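Local structure of putative S-adenosyl-L-methionine-dependent Methyltransferase (Methanococcus maripaludis, 3DLC) at residues Pro27-Ile32 with Val116-Val121; Ala56-Leu61 with Ile69-Phe74; Ala33-Asn38 with Lys143-Gly148. The protein binds S-adenosylmethionine and is probably a methyltransferase that uses it as methyl donor, with an acceptor not firmly established. All blocks are in the same frame, centred on the assembly; numbering follows the deposited sequence. Where two conformers were deposited one is given.

The three contacts sit within one Rossmann-like methyltransferase fold, where helices pack on a mixed seven-stranded sheet. Contacts 1 and 3 share helix 28-40 and reach the neighbouring strands 112-118 and 142-148; their centres are about 8 Å apart. Contact 2 joins helix 56-64 to strand 66-73 of the same sheet, its centre about 10 Å from that of contact 1 and about 13 Å from that of contact 3. Helices 28-40 and 56-64 touch, for example Tyr29 on Ala56. Along the chain, contact 2 falls between the two segments of both other contacts, whose own segments interleave. Contact 1 holds the amino acid end and ribose ring oxygen of S-adenosylmethionine; contact 2 holds the ribose hydroxyls and faces the adenine.

Contact 1 (Pro27-Ile32 with Val116-Val121); sequences PIYPII and VSRGSV. With SAM (S-adenosylmethionine), chain C.
Ile28 CD1 lies over one face of the Arg118 guanidinium, offset toward its rim and 3.3 Å from Arg118 NE. The carboxylate oxygen O of S-adenosylmethionine sits at the guanidinium edge, in its plane, and Ile32 CD1 is also near that plane. The Tyr29 ring has Ile28 CG1 over the centre of one face. The same ligand atom O is at its edge. Ile28 therefore touches two flat groups with neighbouring carbons of one branch. Its chi1 of 77° sets CG1 between the backbone N and the carbonyl carbon, and CD1 then reaches the arginine. Both isoleucine side chains run at about a right angle to that of Arg118. Ile32 CD1 comes up to the arginine shaft, 3.8 Å from Arg118 CD.

The polar bonds go to the ligand, at the carboxyl end of strand 112-118, the usual cofactor site of this fold. Tyr29 OH donates to SAM OXT at 2.7 Å. Arg118 NH1 donates to SAM O at 3.0 Å, nearly straight at 164°. The Arg118 backbone O accepts from SAM N at 3.0 Å. Ser120 OG donates to the ribose oxygen SAM O4' at 2.8 Å. Elsewhere, Arg118 NE is bonded to Gly149 O, and Phe150 makes a cation-pi contact with the guanidinium.

Arg118 thus meets both poles of the amino acid end: its side chain takes the carboxylate and its backbone the amino group. The buried guanidinium probably offsets the carboxylate charge. Ile28 CD1 covers part of one face with apolar carbon, while the bonds to SAM O and Gly149 O probably hold the group's rotation.

Contact 2 (Ala56-Leu61 with Ile69-Phe74); sequences ALSIAL and IRALDF. With SAM (S-adenosylmethionine), chain C.
Ser58 and Ile69 form the tight part of this contact. Ser58 OG is 3.4 Å from Ile69 CG2 and also faces the methyl of Ala71, at 3.8 Å. Ile69 reaches the helix with two branches. CG2 meets the serine, and CD1 comes within 3.5 Å of the backbone oxygen Ser58 O. With chi1 at -60°, CG2 is anti to the backbone N, and the two branches fork around Ser58. The looser end is at Leu61, where CB only approaches Ile69 CD1 at 4.1 Å. The outer sides differ again. Ile59 on the helix and Arg70 on the strand point away from the contact and are partly exposed.

Helix 56-64 and strand 66-73 belong to a beta-alpha-beta unit with strand 46-50. The short helix and strand segments run antiparallel, at 173°. The small Ser58 and Ala71 lie where the backbones come closest. Ser58 OG finds its polar partner in Asp49 OD2, on strand 46-50.

The strand carries on to the cofactor. Asp73 holds both ribose hydroxyls: SAM O2' donates to Asp73 OD1 at 2.7 Å, and SAM O3' donates to Asp73 OD2 at 2.6 Å. The adenine lies over one face of the Phe74 ring, with SAM C5 above the ring centre. Gly53 N and Ser75 N also bond the carboxylate, one at each oxygen. Such an acidic residue at the end of the second strand is a mark of class I methyltransferases. The two backbone N-H groups probably help to fix the carboxylate, with each oxygen accepting from one ribose hydroxyl.

Contact 3 (Ala33-Asn38 with Lys143-Gly148); sequences AENIIN and KTYIGG
Helix 28-40 lies against strand 142-148 with the CA atoms of Ile36 and Tyr145 7.4 Å apart, the nearest CA pair between the two segments. This is a helix-on-sheet layer of the Rossmann-like methyltransferase fold. Strand 142-148 lies in the sheet between strand 112-118, parallel to it, and the antiparallel strand 206-211. The chain turns a corner at Gly147.

The contact rests on one ring. Ile36 CG1 sits over a face of Tyr145, offset toward the rim, and makes a CH-pi contact. It is 3.8 Å from the ring centroid, 26° off the normal. The nearest ring atom to Ile36 CG1 is Tyr145 CD2, at 3.4 Å. Ile36 CD1 follows along the same side, 3.7 Å from Tyr145 CD2. The two side chains cross obliquely. At Tyr145, chi1 of -165° sets CG anti to the backbone N, which lays the ring against Ile36. Trp208, on strand 206-211, stacks with this ring. Ile36 also touches Leu114 and Val116 of strand 112-118, and so spans two strands.

Beyond the ring face the contact turns polar. Asn35 CB comes to 4.2 Å from Tyr145 OH, but the amide reaches the hydroxyl through a water. Asn35 ND2 is also bonded to Gly151 O. A leucine in place of Tyr145 would probably leave this water without its hydroxyl partner and Ile36 CG1 without a ring face to rest on. The water lies at the ring edge, in its plane, 2.8 Å from Tyr145 OH, and accepts from Asn35 ND2 at 2.9 Å.

Contact 1 (Pro27-Ile32 with Val116-Val121)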
loop_
_atom_site.group_PDB
_atom_site.type_symbol
_atom_site.label_atom_id
_atom_site.label_comp_id
_atom_site.label_asym_id
_atom_site.label_seq_id
_atom_site.Cartn_x
_atom_site.Cartn_y
_atom_site.Cartn_z
ATOM N N PRO A 27 3.398 14.709 -4.028
ATOM C CA PRO A 27 2.336 14.814 -5.023
ATOM C C PRO A 27 1.710 13.499 -5.480
ATOM O O PRO A 27 0.591 13.492 -6.010
ATOM C CB PRO A 27 3.016 15.477 -6.215
ATOM C CG PRO A 27 4.367 15.546 -5.953
ATOM C CD PRO A 27 4.668 15.256 -4.527
ATOM N N ILE A 28 2.404 12.389 -5.246
ATOM C CA ILE A 28 1.874 11.123 -5.764
ATOM C C ILE A 28 0.650 10.664 -4.995
ATOM O O ILE A 28 -0.206 9.973 -5.558
ATOM C CB ILE A 28 2.917 9.999 -5.791
ATOM C CG1 ILE A 28 3.185 9.383 -4.427
ATOM C CG2 ILE A 28 4.203 10.494 -6.487
ATOM C CD1 ILE A 28 4.330 8.407 -4.399
ATOM N N TYR A 29 0.547 11.035 -3.718
ATOM C CA TYR A 29 -0.500 10.436 -2.891
ATOM C C TYR A 29 -1.916 10.901 -3.325
ATOM O O TYR A 29 -2.793 10.060 -3.462
ATOM C CB TYR A 29 -0.211 10.620 -1.404
ATOM C CG TYR A 29 1.106 10.000 -1.024
ATOM C CD1 TYR A 29 1.227 8.645 -0.843
ATOM C CD2 TYR A 29 2.234 10.779 -0.824
ATOM C CE1 TYR A 29 2.444 8.064 -0.521
ATOM C CE2 TYR A 29 3.456 10.212 -0.499
ATOM C CZ TYR A 29 3.553 8.872 -0.323
ATOM O OH TYR A 29 4.782 8.340 0.033
ATOM N N PRO A 30 -2.128 12.210 -3.537
ATOM C CA PRO A 30 -3.439 12.601 -4.042
ATOM C C PRO A 30 -3.751 12.013 -5.413
ATOM O O PRO A 30 -4.907 11.743 -5.714
ATOM C CB PRO A 30 -3.402 14.125 -4.057
ATOM C CG PRO A 30 -2.031 14.491 -3.747
ATOM C CD PRO A 30 -1.306 13.362 -3.158
ATOM N N ILE A 31 -2.744 11.849 -6.262
ATOM C CA ILE A 31 -2.960 11.285 -7.598
ATOM C C ILE A 31 -3.369 9.806 -7.481
ATOM O O ILE A 31 -4.301 9.357 -8.141
ATOM C CB ILE A 31 -1.712 11.448 -8.500
ATOM C CG1 ILE A 31 -1.460 12.945 -8.789
ATOM C CG2 ILE A 31 -1.824 10.645 -9.791
ATOM C CD1 ILE A 31 -2.541 13.617 -9.610
ATOM N N ILE A 32 -2.653 9.049 -6.665
ATOM C CA ILE A 32 -2.976 7.649 -6.493
ATOM C C ILE A 32 -4.368 7.525 -5.880
ATOM O O ILE A 32 -5.175 6.671 -6.301
ATOM C CB ILE A 32 -1.916 6.933 -5.661
ATOM C CG1 ILE A 32 -0.586 6.872 -6.453
ATOM C CG2 ILE A 32 -2.381 5.520 -5.298
ATOM C CD1 ILE A 32 0.628 6.422 -5.635
ATOM N N VAL A 116 -5.996 -1.095 0.043
ATOM C CA VAL A 116 -4.948 -0.460 -0.725
ATOM C C VAL A 116 -3.602 -0.717 -0.057
ATOM O O VAL A 116 -3.530 -0.977 1.125
ATOM C CB VAL A 116 -5.198 1.075 -0.868
ATOM C CG1 VAL A 116 -6.579 1.349 -1.487
ATOM C CG2 VAL A 116 -5.051 1.814 0.473
ATOM N N SER A 117 -2.533 -0.630 -0.833
ATOM C CA SER A 117 -1.185 -0.762 -0.286
ATOM C C SER A 117 -0.187 -0.269 -1.309
ATOM O O SER A 117 -0.209 -0.712 -2.464
ATOM C CB SER A 117 -0.884 -2.210 -0.022
ATOM O OG SER A 117 0.421 -2.393 0.491
ATOM N N ARG A 118 0.694 0.643 -0.884
ATOM C CA ARG A 118 1.749 1.164 -1.739
ATOM C C ARG A 118 3.094 0.861 -1.155
ATOM O O ARG A 118 3.370 1.177 0.002
ATOM C CB ARG A 118 1.626 2.677 -1.937
ATOM C CG ARG A 118 2.680 3.226 -2.856
ATOM C CD ARG A 118 2.724 4.778 -2.904
ATOM N NE ARG A 118 3.822 5.169 -3.758
ATOM C CZ ARG A 118 5.104 5.112 -3.382
ATOM N NH1 ARG A 118 5.406 4.882 -2.123
ATOM N NH2 ARG A 118 6.053 5.332 -4.263
ATOM N N GLY A 119 3.980 0.319 -1.963
ATOM C CA GLY A 119 5.354 0.149 -1.547
ATOM C C GLY A 119 5.659 -0.822 -0.445
ATOM O O GLY A 119 6.728 -0.701 0.151
ATOM N N SER A 120 4.702 -1.676 -0.078
ATOM C CA SER A 120 4.874 -2.698 0.938
ATOM C C SER A 120 5.011 -4.126 0.406
ATOM O O SER A 120 5.831 -4.893 0.914
ATOM C CB SER A 120 3.693 -2.552 1.903
ATOM O OG SER A 120 3.911 -3.217 3.131
ATOM N N VAL A 121 4.233 -4.462 -0.623
ATOM C CA VAL A 121 4.184 -5.821 -1.121
ATOM C C VAL A 121 5.539 -6.364 -1.530
ATOM O O VAL A 121 5.773 -7.557 -1.439
ATOM C CB VAL A 121 3.147 -5.948 -2.284
ATOM C CG1 VAL A 121 3.577 -5.150 -3.508
ATOM C CG2 VAL A 121 2.890 -7.409 -2.639
HETATM N N SAM C . 2.687 3.109 2.130
HETATM C CA SAM C . 3.658 4.161 2.523
HETATM C C SAM C . 3.909 5.089 1.366
HETATM O O SAM C . 3.618 4.713 0.228
HETATM O OXT SAM C . 4.445 6.168 1.590
HETATM C CB SAM C . 4.936 3.536 3.049
HETATM C CG SAM C . 5.712 2.712 2.073
HETATM S SD SAM C . 7.183 2.054 2.884
HETATM C CE SAM C . 8.168 1.980 1.413
HETATM C "C5'" SAM C . 6.751 0.265 3.218
HETATM C "C4'" SAM C . 5.973 -0.071 4.525
HETATM O "O4'" SAM C . 5.421 -1.422 4.659
HETATM C "C3'" SAM C . 6.752 0.255 5.825
HETATM O "O3'" SAM C . 6.036 1.218 6.536
HETATM C "C2'" SAM C . 6.801 -1.093 6.547
HETATM O "O2'" SAM C . 6.902 -1.060 7.952
HETATM C "C1'" SAM C . 5.531 -1.788 6.029
HETATM N N9 SAM C . 5.583 -3.258 6.083
HETATM C C8 SAM C . 6.553 -4.063 5.533
HETATM N N7 SAM C . 6.240 -5.370 5.700
HETATM C C5 SAM C . 5.057 -5.400 6.392
HETATM C C6 SAM C . 4.267 -6.442 6.883
HETATM N N6 SAM C . 4.590 -7.746 6.807
HETATM N N1 SAM C . 3.106 -6.103 7.486
HETATM C C2 SAM C . 2.741 -4.787 7.653
HETATM N N3 SAM C . 3.510 -3.737 7.248
HETATM C C4 SAM C . 4.629 -4.083 6.615
#

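Contact 2 (Ala56-Leu61 with Ile69-Phe74)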
loop_
_atom_site.group_PDB
_atom_site.type_symbol
_atom_site.label_atom_id
_atom_site.label_comp_id
_atom_site.label_asym_id
_atom_site.label_seq_id
_atom_site.Cartn_x
_atom_site.Cartn_y
_atom_site.Cartn_z
ATOM N N ALA A 56 0.772 8.670 4.387
ATOM C CA ALA A 56 0.410 9.642 3.365
ATOM C C ALA A 56 -0.685 9.162 2.429
ATOM O O ALA A 56 -1.458 9.981 1.961
ATOM C CB ALA A 56 1.629 10.123 2.588
ATOM N N LEU A 57 -0.749 7.872 2.117
ATOM C CA LEU A 57 -1.815 7.408 1.207
ATOM C C LEU A 57 -3.167 7.460 1.925
ATOM O O LEU A 57 -4.169 7.865 1.357
ATOM C CB LEU A 57 -1.541 6.005 0.642
ATOM C CG LEU A 57 -2.558 5.484 -0.373
ATOM C CD1 LEU A 57 -2.720 6.447 -1.582
ATOM C CD2 LEU A 57 -2.147 4.078 -0.800
ATOM N N SER A 58 -3.180 7.072 3.189
ATOM C CA SER A 58 -4.403 7.141 3.987
ATOM C C SER A 58 -4.898 8.588 4.108
ATOM O O SER A 58 -6.093 8.871 4.019
ATOM C CB SER A 58 -4.198 6.542 5.374
ATOM O OG SER A 58 -4.114 5.130 5.347
ATOM N N ILE A 59 -3.971 9.499 4.393
ATOM C CA ILE A 59 -4.307 10.921 4.507
ATOM C C ILE A 59 -4.895 11.441 3.168
ATOM O O ILE A 59 -5.941 12.104 3.170
ATOM C CB ILE A 59 -3.092 11.743 4.988
ATOM C CG1 ILE A 59 -2.780 11.395 6.467
ATOM C CG2 ILE A 59 -3.320 13.212 4.733
ATOM C CD1 ILE A 59 -1.453 11.955 6.960
ATOM N N ALA A 60 -4.275 11.087 2.047
ATOM C CA ALA A 60 -4.768 11.549 0.768
ATOM C C ALA A 60 -6.162 10.995 0.477
ATOM O O ALA A 60 -7.045 11.706 0.011
ATOM C CB ALA A 60 -3.778 11.161 -0.335
ATOM N N LEU A 61 -6.375 9.724 0.784
ATOM C CA LEU A 61 -7.697 9.113 0.585
ATOM C C LEU A 61 -8.752 9.765 1.466
ATOM O O LEU A 61 -9.876 10.021 1.030
ATOM C CB LEU A 61 -7.658 7.589 0.813
ATOM C CG LEU A 61 -7.153 6.735 -0.332
ATOM C CD1 LEU A 61 -6.751 5.339 0.181
ATOM C CD2 LEU A 61 -8.202 6.611 -1.449
ATOM N N ILE A 69 -10.976 4.722 7.484
ATOM C CA ILE A 69 -9.706 4.084 7.102
ATOM C C ILE A 69 -8.955 3.519 8.273
ATOM O O ILE A 69 -8.930 4.124 9.365
ATOM C CB ILE A 69 -8.814 5.158 6.413
ATOM C CG1 ILE A 69 -9.516 5.710 5.153
ATOM C CG2 ILE A 69 -7.411 4.587 6.054
ATOM C CD1 ILE A 69 -8.965 7.030 4.653
ATOM N N ARG A 70 -8.404 2.327 8.072
ATOM C CA ARG A 70 -7.492 1.721 9.052
ATOM C C ARG A 70 -6.161 1.561 8.347
ATOM O O ARG A 70 -6.072 1.002 7.250
ATOM C CB ARG A 70 -7.975 0.385 9.558
ATOM C CG ARG A 70 -9.172 0.551 10.438
ATOM C CD ARG A 70 -9.644 -0.740 10.984
ATOM N NE ARG A 70 -10.928 -0.560 11.643
ATOM C CZ ARG A 70 -11.536 -1.504 12.341
ATOM N NH1 ARG A 70 -10.981 -2.704 12.442
ATOM N NH2 ARG A 70 -12.706 -1.244 12.923
ATOM N N ALA A 71 -5.141 2.133 8.957
ATOM C CA ALA A 71 -3.755 2.150 8.470
ATOM C C ALA A 71 -2.966 1.116 9.249
ATOM O O ALA A 71 -2.690 1.274 10.432
ATOM C CB ALA A 71 -3.184 3.539 8.656
ATOM N N LEU A 72 -2.668 0.005 8.577
ATOM C CA LEU A 72 -2.011 -1.140 9.195
ATOM C C LEU A 72 -0.521 -1.144 8.868
ATOM O O LEU A 72 -0.128 -1.117 7.706
ATOM C CB LEU A 72 -2.641 -2.419 8.623
ATOM C CG LEU A 72 -2.046 -3.740 9.109
ATOM C CD1 LEU A 72 -2.443 -4.030 10.554
ATOM C CD2 LEU A 72 -2.487 -4.921 8.240
ATOM N N ASP A 73 0.312 -1.206 9.887
ATOM C CA ASP A 73 1.757 -1.297 9.671
ATOM C C ASP A 73 2.389 -2.087 10.805
ATOM O O ASP A 73 1.970 -1.970 11.955
ATOM C CB ASP A 73 2.370 0.093 9.562
ATOM C CG ASP A 73 3.711 0.074 8.840
ATOM O OD1 ASP A 73 4.705 -0.410 9.409
ATOM O OD2 ASP A 73 3.763 0.532 7.667
ATOM N N PHE A 74 3.383 -2.900 10.486
ATOM C CA PHE A 74 4.048 -3.732 11.468
ATOM C C PHE A 74 5.171 -3.053 12.205
ATOM O O PHE A 74 5.718 -3.652 13.134
ATOM C CB PHE A 74 4.467 -5.118 10.883
ATOM C CG PHE A 74 5.735 -5.153 10.055
ATOM C CD1 PHE A 74 6.325 -4.026 9.503
ATOM C CD2 PHE A 74 6.304 -6.387 9.807
ATOM C CE1 PHE A 74 7.486 -4.159 8.740
ATOM C CE2 PHE A 74 7.436 -6.514 9.048
ATOM C CZ PHE A 74 8.039 -5.399 8.508
HETATM N N SAM C . 2.687 3.109 2.130
HETATM C CA SAM C . 3.658 4.161 2.523
HETATM C C SAM C . 3.909 5.089 1.366
HETATM O O SAM C . 3.618 4.713 0.228
HETATM O OXT SAM C . 4.445 6.168 1.590
HETATM C CB SAM C . 4.936 3.536 3.049
HETATM C CG SAM C . 5.712 2.712 2.073
HETATM S SD SAM C . 7.183 2.054 2.884
HETATM C CE SAM C . 8.168 1.980 1.413
HETATM C "C5'" SAM C . 6.751 0.265 3.218
HETATM C "C4'" SAM C . 5.973 -0.071 4.525
HETATM O "O4'" SAM C . 5.421 -1.422 4.659
HETATM C "C3'" SAM C . 6.752 0.255 5.825
HETATM O "O3'" SAM C . 6.036 1.218 6.536
HETATM C "C2'" SAM C . 6.801 -1.093 6.547
HETATM O "O2'" SAM C . 6.902 -1.060 7.952
HETATM C "C1'" SAM C . 5.531 -1.788 6.029
HETATM N N9 SAM C . 5.583 -3.258 6.083
HETATM C C8 SAM C . 6.553 -4.063 5.533
HETATM N N7 SAM C . 6.240 -5.370 5.700
HETATM C C5 SAM C . 5.057 -5.400 6.392
HETATM C C6 SAM C . 4.267 -6.442 6.883
HETATM N N6 SAM C . 4.590 -7.746 6.807
HETATM N N1 SAM C . 3.106 -6.103 7.486
HETATM C C2 SAM C . 2.741 -4.787 7.653
HETATM N N3 SAM C . 3.510 -3.737 7.248
HETATM C C4 SAM C . 4.629 -4.083 6.615
#

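Contact 3 (Ala33-Asn38 with Lys143-Gly148)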
loop_
_atom_site.group_PDB
_atom_site.type_symbol
_atom_site.label_atom_id
_atom_site.label_comp_id
_atom_site.label_asym_id
_atom_site.label_seq_id
_atom_site.Cartn_x
_atom_site.Cartn_y
_atom_site.Cartn_z
ATOM N N ALA A 33 -4.677 8.331 -4.871
ATOM C CA ALA A 33 -6.014 8.307 -4.278
ATOM C C ALA A 33 -7.097 8.584 -5.303
ATOM O O ALA A 33 -8.119 7.914 -5.365
ATOM C CB ALA A 33 -6.086 9.299 -3.105
ATOM N N GLU A 34 -6.859 9.581 -6.144
ATOM C CA GLU A 34 -7.792 9.922 -7.194
ATOM C C GLU A 34 -7.933 8.777 -8.179
ATOM O O GLU A 34 -9.043 8.449 -8.621
ATOM C CB GLU A 34 -7.309 11.197 -7.890
ATOM C CG GLU A 34 -8.126 11.618 -9.067
ATOM C CD GLU A 34 -7.659 12.921 -9.657
ATOM O OE1 GLU A 34 -6.472 13.106 -9.933
ATOM O OE2 GLU A 34 -8.509 13.773 -9.819
ATOM N N ASN A 35 -6.821 8.142 -8.533
ATOM C CA ASN A 35 -6.854 7.004 -9.440
ATOM C C ASN A 35 -7.741 5.893 -8.864
ATOM O O ASN A 35 -8.540 5.280 -9.599
ATOM C CB ASN A 35 -5.459 6.431 -9.696
ATOM C CG ASN A 35 -4.602 7.317 -10.555
ATOM O OD1 ASN A 35 -5.114 8.217 -11.232
ATOM N ND2 ASN A 35 -3.297 7.039 -10.573
ATOM N N ILE A 36 -7.612 5.629 -7.556
ATOM C CA ILE A 36 -8.359 4.571 -6.905
ATOM C C ILE A 36 -9.854 4.911 -6.883
ATOM O O ILE A 36 -10.719 4.062 -7.192
ATOM C CB ILE A 36 -7.819 4.342 -5.477
ATOM C CG1 ILE A 36 -6.402 3.763 -5.542
ATOM C CG2 ILE A 36 -8.777 3.463 -4.656
ATOM C CD1 ILE A 36 -5.649 3.911 -4.210
ATOM N N ILE A 37 -10.173 6.134 -6.516
ATOM C CA ILE A 37 -11.571 6.591 -6.502
ATOM C C ILE A 37 -12.177 6.471 -7.882
ATOM O O ILE A 37 -13.306 5.986 -8.046
ATOM C CB ILE A 37 -11.656 8.024 -5.917
ATOM C CG1 ILE A 37 -11.334 7.973 -4.421
ATOM C CG2 ILE A 37 -13.036 8.650 -6.220
ATOM C CD1 ILE A 37 -11.057 9.306 -3.779
ATOM N N ASN A 38 -11.439 6.940 -8.877
ATOM C CA ASN A 38 -11.954 6.933 -10.244
ATOM C C ASN A 38 -12.108 5.524 -10.780
ATOM O O ASN A 38 -13.046 5.240 -11.528
ATOM C CB ASN A 38 -11.045 7.711 -11.172
ATOM C CG ASN A 38 -11.125 9.207 -10.962
ATOM O OD1 ASN A 38 -12.012 9.698 -10.252
ATOM N ND2 ASN A 38 -10.174 9.947 -11.536
ATOM N N LYS A 143 -12.770 -4.597 -3.455
ATOM C CA LYS A 143 -11.662 -4.435 -4.400
ATOM C C LYS A 143 -10.348 -4.188 -3.673
ATOM O O LYS A 143 -10.344 -3.638 -2.566
ATOM C CB LYS A 143 -11.898 -3.226 -5.335
ATOM C CG LYS A 143 -13.181 -3.261 -6.161
ATOM C CD LYS A 143 -13.111 -4.263 -7.270
ATOM C CE LYS A 143 -14.373 -4.244 -8.115
ATOM N NZ LYS A 143 -14.293 -5.176 -9.231
ATOM N N THR A 144 -9.246 -4.562 -4.319
ATOM C CA THR A 144 -7.915 -4.215 -3.831
ATOM C C THR A 144 -7.161 -3.374 -4.859
ATOM O O THR A 144 -7.472 -3.364 -6.042
ATOM C CB THR A 144 -7.038 -5.442 -3.461
ATOM O OG1 THR A 144 -6.516 -6.092 -4.631
ATOM C CG2 THR A 144 -7.795 -6.462 -2.657
ATOM N N TYR A 145 -6.118 -2.698 -4.374
ATOM C CA TYR A 145 -5.203 -1.918 -5.223
ATOM C C TYR A 145 -3.880 -1.937 -4.465
ATOM O O TYR A 145 -3.585 -1.071 -3.651
ATOM C CB TYR A 145 -5.757 -0.524 -5.421
ATOM C CG TYR A 145 -5.131 0.276 -6.546
ATOM C CD1 TYR A 145 -5.549 0.130 -7.859
ATOM C CD2 TYR A 145 -4.180 1.248 -6.291
ATOM C CE1 TYR A 145 -5.051 0.908 -8.864
ATOM C CE2 TYR A 145 -3.681 2.035 -7.302
ATOM C CZ TYR A 145 -4.116 1.864 -8.590
ATOM O OH TYR A 145 -3.599 2.683 -9.562
ATOM N N ILE A 146 -3.109 -2.994 -4.737
ATOM C CA ILE A 146 -1.908 -3.347 -3.941
ATOM C C ILE A 146 -0.704 -3.409 -4.846
ATOM O O ILE A 146 -0.650 -4.202 -5.794
ATOM C CB ILE A 146 -2.130 -4.714 -3.245
ATOM C CG1 ILE A 146 -3.271 -4.593 -2.223
ATOM C CG2 ILE A 146 -0.835 -5.238 -2.644
ATOM C CD1 ILE A 146 -3.813 -5.914 -1.757
ATOM N N GLY A 147 0.286 -2.560 -4.585
ATOM C CA GLY A 147 1.421 -2.516 -5.501
ATOM C C GLY A 147 2.314 -1.355 -5.197
ATOM O O GLY A 147 2.628 -1.102 -4.026
ATOM N N GLY A 148 2.708 -0.644 -6.231
ATOM C CA GLY A 148 3.563 0.530 -6.065
ATOM C C GLY A 148 3.613 1.373 -7.299
ATOM O O GLY A 148 3.180 0.955 -8.346
HETATM O O HOH W 1 -1.858 4.820 -9.285
#